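Local coordinates for protein transcriptional regulator AefR (Pseudomonas syringae pv. tomato, PDB 3CDL) that probably binds promoter DNA as a transcription factor of the TetR family and so regulates gene expression, at residues 91-94 / 95-99; 162-165 / 166-170; 14-17 / 18-21. All blocks are in the same frame, centred on the assembly; numbering follows the deposited sequence.

In the fold
Interaction 3 comes first along the chain, in helix 9-24 of the DNA-binding region, followed by interaction 1 at the end of helix 82-97 and interaction 2 at the break between helices 152-167 and 169-174. The last two belong to the C-terminal region and touch: their centres lie about 11 Å apart, Met-94 packs on Leu-163 and Ala-167, and Leu-97 on Ala-167. Interaction 3 stands apart, about 22 Å from interaction 1 and 24 Å from interaction 2, centre to centre. Helix 100-114 touches both regions, through Ile-19 and through Phe-168. Interaction 2 contributes to the subunit interface, Trp-169 and Phe-166 stacking on rings of the second subunit, while interaction 3 lies in the part that probably binds DNA.

Interaction 1. Residues 91-94 / 95-99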
loop_
_atom_site.group_PDB
_atom_site.type_symbol
_atom_site.label_atom_id
_atom_site.label_comp_id
_atom_site.label_asym_id
_atom_site.label_seq_id
_atom_site.Cartn_x
_atom_site.Cartn_y
_atom_site.Cartn_z
ATOM N N TRP B 91 17.759 7.707 -3.933
ATOM C CA TRP B 91 17.423 8.429 -5.141
ATOM C C TRP B 91 17.100 7.529 -6.319
ATOM O O TRP B 91 16.117 7.772 -7.021
ATOM C CB TRP B 91 18.465 9.488 -5.504
ATOM C CG TRP B 91 18.164 10.821 -4.874
ATOM C CD1 TRP B 91 18.904 11.450 -3.931
ATOM C CD2 TRP B 91 17.015 11.662 -5.108
ATOM N NE1 TRP B 91 18.325 12.647 -3.585
ATOM C CE2 TRP B 91 17.160 12.799 -4.285
ATOM C CE3 TRP B 91 15.887 11.567 -5.935
ATOM C CZ2 TRP B 91 16.225 13.840 -4.263
ATOM C CZ3 TRP B 91 14.953 12.606 -5.914
ATOM C CH2 TRP B 91 15.130 13.725 -5.077
ATOM N N GLY B 92 17.916 6.501 -6.543
ATOM C CA GLY B 92 17.588 5.457 -7.529
ATOM C C GLY B 92 16.151 4.941 -7.407
ATOM O O GLY B 92 15.372 5.009 -8.363
ATOM N N LYS B 93 15.789 4.441 -6.229
ATOM C CA LYS B 93 14.422 3.991 -5.997
ATOM C C LYS B 93 13.369 5.099 -6.151
ATOM O O LYS B 93 12.263 4.819 -6.585
ATOM C CB LYS B 93 14.291 3.328 -4.626
ATOM C CG LYS B 93 12.963 2.582 -4.371
ATOM C CD LYS B 93 12.640 1.553 -5.471
ATOM C CE LYS B 93 11.784 0.380 -5.000
ATOM N NZ LYS B 93 10.591 0.723 -4.108
HETATM N N MSE B 94 13.698 6.344 -5.806
HETATM C CA MSE B 94 12.738 7.435 -5.932
HETATM C C MSE B 94 12.505 7.840 -7.396
HETATM O O MSE B 94 11.389 8.150 -7.792
HETATM C CB MSE B 94 13.163 8.635 -5.091
HETATM C CG MSE B 94 12.246 9.855 -5.202
HETATM SE SE MSE B 94 10.357 9.504 -4.649
HETATM C CE MSE B 94 10.670 9.253 -2.740
ATOM N N ARG B 95 13.559 7.835 -8.197
ATOM C CA ARG B 95 13.428 8.157 -9.618
ATOM C C ARG B 95 12.561 7.101 -10.358
ATOM O O ARG B 95 11.852 7.423 -11.326
ATOM C CB ARG B 95 14.823 8.305 -10.259
ATOM C CG ARG B 95 15.639 9.536 -9.774
ATOM C CD ARG B 95 16.936 9.710 -10.594
ATOM N NE ARG B 95 18.131 9.202 -9.908
ATOM C CZ ARG B 95 18.998 9.951 -9.216
ATOM N NH1 ARG B 95 18.847 11.273 -9.104
ATOM N NH2 ARG B 95 20.030 9.371 -8.624
ATOM N N ASN B 96 12.611 5.856 -9.883
ATOM C CA ASN B 96 11.826 4.773 -10.472
ATOM C C ASN B 96 10.338 4.878 -10.111
ATOM O O ASN B 96 9.466 4.687 -10.957
ATOM C CB ASN B 96 12.410 3.394 -10.096
ATOM C CG ASN B 96 13.818 3.184 -10.641
ATOM O OD1 ASN B 96 14.077 3.331 -11.841
ATOM N ND2 ASN B 96 14.737 2.836 -9.756
ATOM N N LEU B 97 10.063 5.197 -8.855
ATOM C CA LEU B 97 8.701 5.484 -8.383
ATOM C C LEU B 97 8.063 6.704 -9.064
ATOM O O LEU B 97 6.835 6.821 -9.099
ATOM C CB LEU B 97 8.725 5.766 -6.881
ATOM C CG LEU B 97 8.657 4.727 -5.758
ATOM C CD1 LEU B 97 9.332 3.395 -6.058
ATOM C CD2 LEU B 97 9.237 5.370 -4.494
ATOM N N THR B 98 8.883 7.630 -9.559
ATOM C CA THR B 98 8.340 8.886 -10.056
ATOM C C THR B 98 8.276 8.823 -11.566
ATOM O O THR B 98 8.566 9.791 -12.270
ATOM C CB THR B 98 9.134 10.127 -9.544
ATOM O OG1 THR B 98 9.474 9.948 -8.165
ATOM C CG2 THR B 98 8.286 11.377 -9.654
ATOM N N ASP B 99 7.925 7.638 -12.049
ATOM C CA ASP B 99 7.727 7.367 -13.465
ATOM C C ASP B 99 6.262 6.942 -13.652
ATOM O O ASP B 99 5.845 5.911 -13.142
ATOM C CB ASP B 99 8.695 6.263 -13.922
ATOM C CG ASP B 99 8.564 5.944 -15.410
ATOM O OD1 ASP B 99 7.513 5.395 -15.827
ATOM O OD2 ASP B 99 9.517 6.252 -16.174
#
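From Trp-91 O to Arg-95 N (2.8 Å), Gly-92 O to Asn-96 N and Lys-93 O to Leu-97 N, the backbone of 91-97 runs as regular alpha-helix. The pattern frays at Thr-98, the first residue to leave helical geometry: its N reaches Met-94 O only weakly. The hydroxyl grips the same carbonyl more closely, Thr-98 OG1 donating to Met-94 O at 2.7 Å from a direction tilted 29° out of the carbonyl plane. With chi1 at -41°, OG1 stays beside its own backbone N, which turns the hydroxyl back to that carbonyl. Met-94, a selenomethionine, folds its chain at chi2 and chi3 and passes the same hydroxyl, SE lying 3.7 Å from Thr-98 OG1; Leu-97 CD2 is a looser apolar neighbour of SE. Three residues before Thr-98, the Arg-95 side chain reaches back toward Trp-91. Trp-91 CB sits 3.4 Å above one face of the guanidinium, offset toward its rim, with NH2 the nearest atom of the group. Lys-93 bends over Leu-97, bringing NZ to 3.5 Å from Leu-97 CD1. Just beyond, Asp-99 is the N-cap of helix 100-114, OD1 accepting from Phe-102 N and also bonded to Ser-101 OG. Around this helix end, Met-94 packs on Leu-163 and Ala-167 of helix 152-167 and on Val-187 of helix 181-199, while Trp-91 and Thr-98 both rest against Gln-184 of helix 181-199.

Interaction 2. Residues 162-165 / 166-170; sequences LLKS and FAFWP
The break between helices 152-167 and 169-174 falls here, at Phe-168, which leaves helical geometry and stands at the N-cap position of the second helix. Two carbonyls carry the turn. Leu-163 O takes Ala-167 N at 2.8 Å and, from above its plane, Phe-166 N; Lys-164 O takes its i+4 partner Phe-168 N at 2.8 Å and its i+5 partner Trp-169 N at 3.1 Å, from opposite faces of its plane. Lys-164 and Phe-168 run side by side, CG of the lysine 3.6 Å from CB of the phenylalanine, and the lysine also runs beside Trp-169, NZ lying near NE1. CD2 of Phe-168 lies over the centre of the Trp-169 ring, 3.7 Å above it. Phe-166 offers its edge to Leu-162 O, 3.5 Å from CD2 and in the ring plane. Ser-165 OG, held between its backbone N and carbonyl carbon (chi1 63°), makes a hydrogen bond to Ala-161 O, one turn back. Trp-169 stacks on Trp-169 of the second subunit, and Phe-166 on Phe-154 of that subunit. With Lys-164 O used twice across the break, the ladder slips by one residue, and Pro-170, with no N-H, sets CD 3.3 Å from Ser-165 O.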
loop_
_atom_site.group_PDB
_atom_site.type_symbol
_atom_site.label_atom_id
_atom_site.label_comp_id
_atom_site.label_asym_id
_atom_site.label_seq_id
_atom_site.Cartn_x
_atom_site.Cartn_y
_atom_site.Cartn_z
ATOM N N LEU B 162 9.365 4.083 3.931
ATOM C CA LEU B 162 9.571 5.513 4.147
ATOM C C LEU B 162 9.457 6.324 2.852
ATOM O O LEU B 162 9.165 7.492 2.921
ATOM C CB LEU B 162 10.907 5.763 4.864
ATOM C CG LEU B 162 10.941 5.956 6.406
ATOM C CD1 LEU B 162 9.560 5.990 7.093
ATOM C CD2 LEU B 162 11.938 5.018 7.144
ATOM N N LEU B 163 9.647 5.672 1.694
ATOM C CA LEU B 163 9.533 6.278 0.345
ATOM C C LEU B 163 8.185 5.997 -0.309
ATOM O O LEU B 163 7.527 6.888 -0.821
ATOM C CB LEU B 163 10.639 5.737 -0.570
ATOM C CG LEU B 163 11.990 6.476 -0.722
ATOM C CD1 LEU B 163 12.625 6.839 0.585
ATOM C CD2 LEU B 163 12.990 5.694 -1.612
ATOM N N LYS B 164 7.783 4.733 -0.274
ATOM C CA LYS B 164 6.575 4.267 -0.922
ATOM C C LYS B 164 5.351 4.936 -0.327
ATOM O O LYS B 164 4.386 5.124 -1.005
ATOM C CB LYS B 164 6.475 2.753 -0.788
ATOM C CG LYS B 164 7.114 1.924 -1.926
ATOM C CD LYS B 164 7.938 0.719 -1.404
ATOM C CE LYS B 164 7.460 -0.602 -1.986
ATOM N NZ LYS B 164 6.091 -0.864 -1.454
ATOM N N SER B 165 5.410 5.319 0.943
ATOM C CA SER B 165 4.230 5.841 1.650
ATOM C C SER B 165 3.848 7.228 1.137
ATOM O O SER B 165 2.718 7.683 1.338
ATOM C CB SER B 165 4.456 5.855 3.164
ATOM O OG SER B 165 5.528 6.721 3.525
ATOM N N PHE B 166 4.792 7.861 0.448
ATOM C CA PHE B 166 4.602 9.168 -0.199
ATOM C C PHE B 166 4.597 9.067 -1.722
ATOM O O PHE B 166 3.863 9.784 -2.403
ATOM C CB PHE B 166 5.725 10.157 0.198
ATOM C CG PHE B 166 5.755 10.478 1.665
ATOM C CD1 PHE B 166 4.775 11.307 2.234
ATOM C CD2 PHE B 166 6.747 9.929 2.493
ATOM C CE1 PHE B 166 4.796 11.602 3.591
ATOM C CE2 PHE B 166 6.775 10.209 3.848
ATOM C CZ PHE B 166 5.804 11.043 4.399
ATOM N N ALA B 167 5.454 8.202 -2.258
ATOM C CA ALA B 167 5.705 8.198 -3.680
ATOM C C ALA B 167 5.177 6.944 -4.387
ATOM O O ALA B 167 5.398 6.756 -5.596
ATOM C CB ALA B 167 7.184 8.400 -3.940
ATOM N N PHE B 168 4.477 6.076 -3.669
ATOM C CA PHE B 168 3.944 4.902 -4.347
ATOM C C PHE B 168 2.466 4.677 -4.061
ATOM O O PHE B 168 1.632 4.956 -4.934
ATOM C CB PHE B 168 4.803 3.686 -4.079
ATOM C CG PHE B 168 4.344 2.460 -4.792
ATOM C CD1 PHE B 168 4.624 2.281 -6.161
ATOM C CD2 PHE B 168 3.641 1.464 -4.103
ATOM C CE1 PHE B 168 4.196 1.138 -6.834
ATOM C CE2 PHE B 168 3.205 0.333 -4.754
ATOM C CZ PHE B 168 3.495 0.159 -6.132
ATOM N N TRP B 169 2.131 4.203 -2.859
ATOM C CA TRP B 169 0.734 4.013 -2.476
ATOM C C TRP B 169 -0.254 5.163 -2.764
ATOM O O TRP B 169 -1.288 4.912 -3.351
ATOM C CB TRP B 169 0.634 3.543 -1.032
ATOM C CG TRP B 169 1.336 2.217 -0.848
ATOM C CD1 TRP B 169 2.437 1.967 -0.071
ATOM C CD2 TRP B 169 0.985 0.975 -1.459
ATOM N NE1 TRP B 169 2.794 0.624 -0.153
ATOM C CE2 TRP B 169 1.922 -0.002 -1.005
ATOM C CE3 TRP B 169 -0.012 0.589 -2.365
ATOM C CZ2 TRP B 169 1.868 -1.348 -1.413
ATOM C CZ3 TRP B 169 -0.062 -0.759 -2.779
ATOM C CH2 TRP B 169 0.866 -1.705 -2.294
ATOM N N PRO B 170 0.027 6.418 -2.337
ATOM C CA PRO B 170 -0.917 7.461 -2.756
ATOM C C PRO B 170 -1.210 7.483 -4.249
ATOM O O PRO B 170 -2.350 7.709 -4.651
ATOM C CB PRO B 170 -0.221 8.755 -2.310
ATOM C CG PRO B 170 0.474 8.346 -1.052
ATOM C CD PRO B 170 1.063 6.978 -1.438
#

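Interaction 3. Residues 14-17 / 18-21; sequences IVQA and AIAE
Four i to i+4 bonds, Ile-14 O to Ala-18 N, Val-15 O to Ile-19 N, Gln-16 O to Ala-20 N and Ala-17 O to Glu-21 N, make 14-21 an unbroken alpha-helical run. Ile-19 reaches back one turn to Val-15: CG1 of Ile-19 comes to 3.3 Å from Val-15 O, placed there by a chi1 of -68° that keeps it beside its own backbone N, and CD1 meets Val-15 CG1 at 4.2 Å. Gln-16 points the same way as Ile-19, its chain bent at chi2, with OE1 3.9 Å from Ile-19 CD1. Helix 9-24 is the first helix of the TetR-type DNA-binding region, packed against helix 32-39 of the predicted helix-turn-helix. Ile-14 touches Ile-35 there, and Ala-17 and Ala-20 bring only methyl groups up to Arg-38. Ala-18, whose CB lies 3.1 Å from Val-15 O, packs on Leu-56 of helix 53-64. Ile-19 turns instead to helix 100-114, resting on Leu-105 and Val-108. Glu-21 folds back so that CG stands 3.4 Å from Ala-17 O, while its carboxylate makes long, weak ion pairs with Arg-25 and Arg-38.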
loop_
_atom_site.group_PDB
_atom_site.type_symbol
_atom_site.label_atom_id
_atom_site.label_comp_id
_atom_site.label_asym_id
_atom_site.label_seq_id
_atom_site.Cartn_x
_atom_site.Cartn_y
_atom_site.Cartn_z
ATOM N N ILE B 14 2.448 -4.235 -27.238
ATOM C CA ILE B 14 1.423 -5.153 -26.719
ATOM C C ILE B 14 1.241 -5.037 -25.191
ATOM O O ILE B 14 0.107 -5.020 -24.688
ATOM C CB ILE B 14 1.743 -6.620 -27.105
ATOM C CG1 ILE B 14 1.875 -6.763 -28.627
ATOM C CG2 ILE B 14 0.692 -7.566 -26.541
ATOM C CD1 ILE B 14 2.664 -7.983 -29.074
ATOM N N VAL B 15 2.356 -4.970 -24.462
ATOM C CA VAL B 15 2.332 -4.744 -23.014
ATOM C C VAL B 15 1.556 -3.461 -22.704
ATOM O O VAL B 15 0.686 -3.474 -21.832
ATOM C CB VAL B 15 3.757 -4.660 -22.413
ATOM C CG1 VAL B 15 3.717 -4.186 -20.975
ATOM C CG2 VAL B 15 4.465 -6.008 -22.509
ATOM N N GLN B 16 1.870 -2.381 -23.436
ATOM C CA GLN B 16 1.227 -1.064 -23.276
ATOM C C GLN B 16 -0.283 -1.112 -23.434
ATOM O O GLN B 16 -1.031 -0.588 -22.598
ATOM C CB GLN B 16 1.791 -0.054 -24.271
ATOM C CG GLN B 16 2.497 1.096 -23.642
ATOM C CD GLN B 16 3.680 0.654 -22.821
ATOM O OE1 GLN B 16 3.536 0.186 -21.679
ATOM N NE2 GLN B 16 4.873 0.810 -23.391
ATOM N N ALA B 17 -0.719 -1.729 -24.526
ATOM C CA ALA B 17 -2.128 -1.960 -24.772
ATOM C C ALA B 17 -2.728 -2.821 -23.664
ATOM O O ALA B 17 -3.892 -2.645 -23.300
ATOM C CB ALA B 17 -2.311 -2.625 -26.114
ATOM N N ALA B 18 -1.940 -3.745 -23.121
ATOM C CA ALA B 18 -2.446 -4.613 -22.060
ATOM C C ALA B 18 -2.751 -3.791 -20.808
ATOM O O ALA B 18 -3.779 -3.987 -20.154
ATOM C CB ALA B 18 -1.458 -5.735 -21.760
ATOM N N ILE B 19 -1.859 -2.853 -20.505
ATOM C CA ILE B 19 -1.980 -1.997 -19.343
ATOM C C ILE B 19 -3.224 -1.132 -19.480
ATOM O O ILE B 19 -4.081 -1.096 -18.582
ATOM C CB ILE B 19 -0.704 -1.147 -19.174
ATOM C CG1 ILE B 19 0.467 -2.067 -18.806
ATOM C CG2 ILE B 19 -0.913 -0.007 -18.169
ATOM C CD1 ILE B 19 1.752 -1.348 -18.541
ATOM N N ALA B 20 -3.318 -0.472 -20.629
ATOM C CA ALA B 20 -4.424 0.399 -20.986
ATOM C C ALA B 20 -5.743 -0.346 -20.920
ATOM O O ALA B 20 -6.664 0.088 -20.231
ATOM C CB ALA B 20 -4.203 0.945 -22.371
ATOM N N GLU B 21 -5.824 -1.480 -21.617
ATOM C CA GLU B 21 -7.048 -2.274 -21.630
ATOM C C GLU B 21 -7.408 -2.826 -20.254
ATOM O O GLU B 21 -8.571 -2.753 -19.874
ATOM C CB GLU B 21 -7.001 -3.407 -22.665
ATOM C CG GLU B 21 -7.207 -2.982 -24.138
ATOM C CD GLU B 21 -8.588 -2.378 -24.461
ATOM O OE1 GLU B 21 -8.682 -1.589 -25.436
ATOM O OE2 GLU B 21 -9.577 -2.690 -23.765
#